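Local coordinates for protein dihydropteroate synthase (Burkholderia cenocepacia, PDB 2Y5S) that probably catalyses the condensation of para-aminobenzoate with 6-hydroxymethyl-7,8-dihydropterin diphosphate to give 7,8-dihydropteroate in folate biosynthesis, at residues V157-Y162 against F198-V202; V169-A174 against D215-A219. The contacts are given in a common frame with arbitrary orientation. Residues are numbered along the deposited sequence.

Interaction 1. Residues V157-Y162 against F198-V202. With 78H (7,8-dihydropteroate), chain P.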
# COMPACT_ATOMS: atom_id res chain seq x y z
N VAL B 157 13.59 25.87 8.75
CA VAL B 157 12.16 25.65 8.58
C VAL B 157 11.40 26.46 9.65
O VAL B 157 11.85 26.56 10.80
CB VAL B 157 11.82 24.15 8.69
CG1 VAL B 157 12.05 23.64 10.12
CG2 VAL B 157 10.39 23.88 8.22
N GLY B 158 10.27 27.04 9.25
CA GLY B 158 9.42 27.82 10.15
C GLY B 158 8.25 27.00 10.68
O GLY B 158 8.12 25.81 10.36
N GLU B 159 7.42 27.65 11.49
CA GLU B 159 6.26 27.00 12.11
C GLU B 159 5.10 26.94 11.13
O GLU B 159 4.92 27.85 10.33
CB GLU B 159 5.82 27.75 13.37
CG GLU B 159 6.84 27.71 14.50
CD GLU B 159 7.12 26.29 14.98
OE1 GLU B 159 6.14 25.57 15.30
OE2 GLU B 159 8.31 25.89 15.04
N PRO B 160 4.28 25.86 11.21
CA PRO B 160 3.16 25.75 10.27
C PRO B 160 2.23 26.93 10.39
O PRO B 160 1.91 27.36 11.50
CB PRO B 160 2.45 24.47 10.71
CG PRO B 160 3.43 23.75 11.57
CD PRO B 160 4.25 24.79 12.21
N ASP B 161 1.80 27.47 9.25
CA ASP B 161 0.85 28.57 9.24
C ASP B 161 0.24 28.71 7.84
O ASP B 161 0.94 29.07 6.89
CB ASP B 161 1.54 29.87 9.65
CG ASP B 161 0.58 31.04 9.72
OD1 ASP B 161 -0.55 30.86 10.23
OD2 ASP B 161 0.96 32.14 9.27
N TYR B 162 -1.06 28.41 7.73
CA TYR B 162 -1.75 28.32 6.43
C TYR B 162 -3.21 28.75 6.54
O TYR B 162 -3.79 28.72 7.61
CB TYR B 162 -1.72 26.87 5.92
CG TYR B 162 -0.33 26.30 5.78
CD1 TYR B 162 0.49 26.69 4.73
CD2 TYR B 162 0.17 25.41 6.71
CE1 TYR B 162 1.77 26.17 4.58
CE2 TYR B 162 1.46 24.89 6.58
CZ TYR B 162 2.25 25.28 5.51
OH TYR B 162 3.53 24.80 5.37
N PHE B 198 7.90 19.43 5.96
CA PHE B 198 8.67 20.70 5.98
C PHE B 198 7.80 21.91 6.32
O PHE B 198 7.26 22.60 5.43
CB PHE B 198 9.34 20.94 4.63
CG PHE B 198 10.50 20.03 4.34
CD1 PHE B 198 11.80 20.41 4.70
CD2 PHE B 198 10.32 18.82 3.67
CE1 PHE B 198 12.89 19.58 4.41
CE2 PHE B 198 11.39 17.99 3.38
CZ PHE B 198 12.69 18.37 3.74
N GLY B 199 7.66 22.19 7.62
CA GLY B 199 6.83 23.28 8.10
C GLY B 199 5.34 22.96 8.05
O GLY B 199 4.52 23.83 7.73
N LYS B 200 4.99 21.71 8.33
CA LYS B 200 3.60 21.25 8.29
C LYS B 200 3.23 20.62 9.62
O LYS B 200 4.06 19.96 10.23
CB LYS B 200 3.42 20.20 7.19
CG LYS B 200 3.23 20.78 5.78
CD LYS B 200 4.45 20.70 4.97
CE LYS B 200 4.33 21.55 3.71
NZ LYS B 200 5.68 21.78 3.12
N ALA B 201 2.00 20.84 10.08
CA ALA B 201 1.48 20.07 11.21
C ALA B 201 1.61 18.58 10.88
O ALA B 201 1.16 18.13 9.81
CB ALA B 201 0.02 20.46 11.52
N VAL B 202 2.27 17.83 11.78
CA VAL B 202 2.76 16.47 11.50
C VAL B 202 1.71 15.54 10.91
O VAL B 202 2.00 14.75 10.03
CB VAL B 202 3.40 15.81 12.77
CG1 VAL B 202 2.37 15.70 13.96
CG2 VAL B 202 4.01 14.46 12.43
O4 78H P . 10.27 15.17 0.64
C4 78H P . 11.29 15.51 0.03
C5 78H P . 12.56 15.51 0.64
N3 78H P . 11.18 15.93 -1.30
C9 78H P . 13.66 15.94 -0.13
N5 78H P . 12.73 15.07 1.92
C2 78H P . 12.34 16.37 -2.02
N8 78H P . 14.94 15.95 0.41
N1 78H P . 13.54 16.34 -1.41
C6 78H P . 13.94 15.11 2.51
N2 78H P . 12.24 16.81 -3.28
C7 78H P . 15.17 15.74 1.84
C10 78H P . 14.13 14.55 3.89
N11 78H P . 13.76 15.55 4.90
C15 78H P . 12.95 15.19 5.88
C16 78H P . 11.83 15.96 6.19
C17 78H P . 13.21 14.01 6.57
C18 78H P . 10.99 15.57 7.22
C19 78H P . 12.37 13.61 7.60
C20 78H P . 11.26 14.39 7.92
C21 78H P . 10.31 13.94 9.03
O22 78H P . 9.21 14.50 9.07
O23 78H P . 10.61 12.96 9.74
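One carbonyl oxygen, that of Gly-199, gathers most of the polar chemistry here, an example of how a glycine lets two irregular loops close on one another. It accepts a short hydrogen bond from the hydroxyl of Tyr-162, with OH 2.7 Å from Gly-199 O, and a CA-H...O contact from Pro-160, whose CA lies 3.5 Å from the same oxygen. Gly-199 itself sits at positive phi (76°), and a CB there would come tight against Val-157 CG2. With no CB in the way, that methyl packs 3.3 Å from Gly-199 N, and the backbones come close, the CA atoms of Pro-160 and Gly-199 being 4.9 Å apart. Further along, the Pro-160 ring lies on the peptide between Lys-200 and Ala-201, with CG 3.7 Å from Lys-200 C and 3.6 Å from Ala-201 N.

In the TIM-barrel fold of pterin-binding enzymes, the loops that follow the barrel strands shape the active site. Residues 198-202 follow strand 190-193, while 157-162 lie in the excursion after strand 142-146, leaving the small hairpin 150-151/156-157 for helix 165-182. The ligand is met at Phe-198, with CZ 3.2 Å from 7,8-dihydropteroate N11 and ligand C16 over one ring face. Behind it, Lys-200 NZ donates to Phe-198 O at 2.9 Å, sharing its protons with Gly-195 O, its strongest partner, Pro-194 O and His-147 ND1.

Interaction 2. Residues V169-A174 against D215-A219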
# COMPACT_ATOMS: atom_id res chain seq x y z
N VAL B 169 0.24 25.83 -0.75
CA VAL B 169 1.34 25.07 -1.32
C VAL B 169 1.30 25.21 -2.86
O VAL B 169 2.32 25.50 -3.48
CB VAL B 169 1.30 23.56 -0.88
CG1 VAL B 169 2.13 22.67 -1.80
CG2 VAL B 169 1.76 23.42 0.58
N ARG B 170 0.11 25.07 -3.45
CA ARG B 170 -0.03 25.20 -4.91
C ARG B 170 0.42 26.56 -5.42
O ARG B 170 1.16 26.64 -6.40
CB ARG B 170 -1.46 24.93 -5.38
CG ARG B 170 -1.57 24.93 -6.90
CD ARG B 170 -2.99 24.64 -7.41
NE ARG B 170 -3.96 25.59 -6.90
CZ ARG B 170 -4.83 25.36 -5.92
NH1 ARG B 170 -4.89 24.18 -5.29
NH2 ARG B 170 -5.66 26.33 -5.55
N ASP B 171 -0.02 27.62 -4.75
CA ASP B 171 0.31 29.00 -5.16
C ASP B 171 1.80 29.29 -5.06
O ASP B 171 2.35 29.99 -5.91
CB ASP B 171 -0.46 30.02 -4.32
CG ASP B 171 -1.95 30.01 -4.59
OD1 ASP B 171 -2.35 29.64 -5.71
OD2 ASP B 171 -2.72 30.38 -3.69
N PHE B 172 2.45 28.76 -4.03
CA PHE B 172 3.89 28.94 -3.86
C PHE B 172 4.63 28.25 -5.00
O PHE B 172 5.56 28.81 -5.58
CB PHE B 172 4.34 28.36 -2.52
CG PHE B 172 5.84 28.20 -2.40
CD1 PHE B 172 6.62 29.25 -1.92
CD2 PHE B 172 6.47 27.02 -2.77
CE1 PHE B 172 7.98 29.12 -1.81
CE2 PHE B 172 7.85 26.89 -2.65
CZ PHE B 172 8.60 27.94 -2.17
N LEU B 173 4.22 27.02 -5.31
CA LEU B 173 4.84 26.25 -6.36
C LEU B 173 4.61 26.93 -7.71
O LEU B 173 5.50 26.95 -8.55
CB LEU B 173 4.32 24.81 -6.35
CG LEU B 173 4.74 23.99 -5.11
CD1 LEU B 173 3.99 22.64 -5.09
CD2 LEU B 173 6.23 23.76 -5.08
N ALA B 174 3.44 27.53 -7.89
CA ALA B 174 3.13 28.27 -9.11
C ALA B 174 4.09 29.45 -9.30
O ALA B 174 4.60 29.68 -10.40
CB ALA B 174 1.69 28.76 -9.08
N ASP B 215 -4.19 18.39 -6.39
CA ASP B 215 -4.46 19.82 -6.29
C ASP B 215 -3.29 20.65 -5.74
O ASP B 215 -3.40 21.86 -5.70
CB ASP B 215 -5.70 20.06 -5.43
CG ASP B 215 -6.95 19.40 -6.00
OD1 ASP B 215 -7.09 19.33 -7.24
OD2 ASP B 215 -7.79 18.94 -5.19
N THR B 216 -2.19 20.01 -5.32
CA THR B 216 -0.99 20.74 -4.90
C THR B 216 -0.18 21.26 -6.11
O THR B 216 0.62 22.17 -5.97
CB THR B 216 -0.07 19.88 -4.02
OG1 THR B 216 0.40 18.77 -4.77
CG2 THR B 216 -0.80 19.36 -2.77
N ALA B 217 -0.42 20.70 -7.30
CA ALA B 217 0.38 21.01 -8.48
C ALA B 217 -0.27 22.09 -9.33
O ALA B 217 -1.40 21.94 -9.77
CB ALA B 217 0.58 19.75 -9.32
N PRO B 218 0.46 23.18 -9.58
CA PRO B 218 -0.04 24.15 -10.53
C PRO B 218 0.05 23.63 -11.97
O PRO B 218 0.63 22.55 -12.22
CB PRO B 218 0.89 25.35 -10.33
CG PRO B 218 2.11 24.79 -9.81
CD PRO B 218 1.80 23.53 -9.11
N ALA B 219 -0.51 24.41 -12.89
CA ALA B 219 -0.57 24.07 -14.32
C ALA B 219 0.61 24.63 -15.11
O ALA B 219 1.03 25.77 -14.89
CB ALA B 219 -1.89 24.57 -14.92
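A helix meets an irregular loop here at close backbone range: the CA atoms of Arg-170 and Thr-216 are 4.6 Å apart, and one turn later those of Ala-174 and Pro-218 are 5.4 Å apart. Residues 169-174 belong to helix 165-182, whereas 215-219 have left helix 204-211 and run toward strand 229-230. In the TIM-barrel fold of this family, the contact therefore packs one outer helix against the connection that follows the next helix in sequence, and illustrates how a non-helical segment can meet a helix through a proline and a bonded main-chain carbonyl. So near an approach lets Arg-170 CA lie 3.3 Å from Thr-216 O in a CA-H...O contact, although that buried carbonyl has no conventional hydrogen-bond partner; Leu-173 CD1 also borders it, 3.5 Å away.

The side chains divide by character along the interface. Pro-218 is the apolar wedge, its CD 4.0 Å from Leu-173 CB and its CB 3.7 Å from Ala-174 CB. The small alanine leaves space for the ring to reach the helix backbone, where Pro-218 CG stands 3.6 Å from Ala-174 N. Deeper in, Leu-173 and Ala-217 both touch Val-192 of strand 190-193, tying the contact to the barrel wall, while Val-169 and Thr-216 share Leu-209 of helix 204-211. Arg-170 instead runs along the loop, with CG 3.8 Å from Pro-218 N. Its guanidinium ends on a main-chain acceptor: NH1 donates to Asp-215 O at 2.8 Å, nearly linearly (164°), with the oxygen close to the guanidinium plane.

Both contacts belong to the same sector of the barrel, their centres about 17 Å apart and their nearest atoms about 4 Å, without touching. Their segments alternate along the chain: 157-162 leads into the helix that carries 169-174, and 198-202 leads into helix 204-211, which ends shortly before 215-219. Interaction 1, partly buried, joins loop to loop beside the ligand; interaction 2 is more buried and joins helix to loop against the barrel wall. Each pairs a side-chain donor with a backbone carbonyl, but a neutral phenol serves in interaction 1 and a charged guanidinium in interaction 2. Each also contains a proline: Pro-160 lies on a peptide, Pro-218 on apolar side chains of a helix.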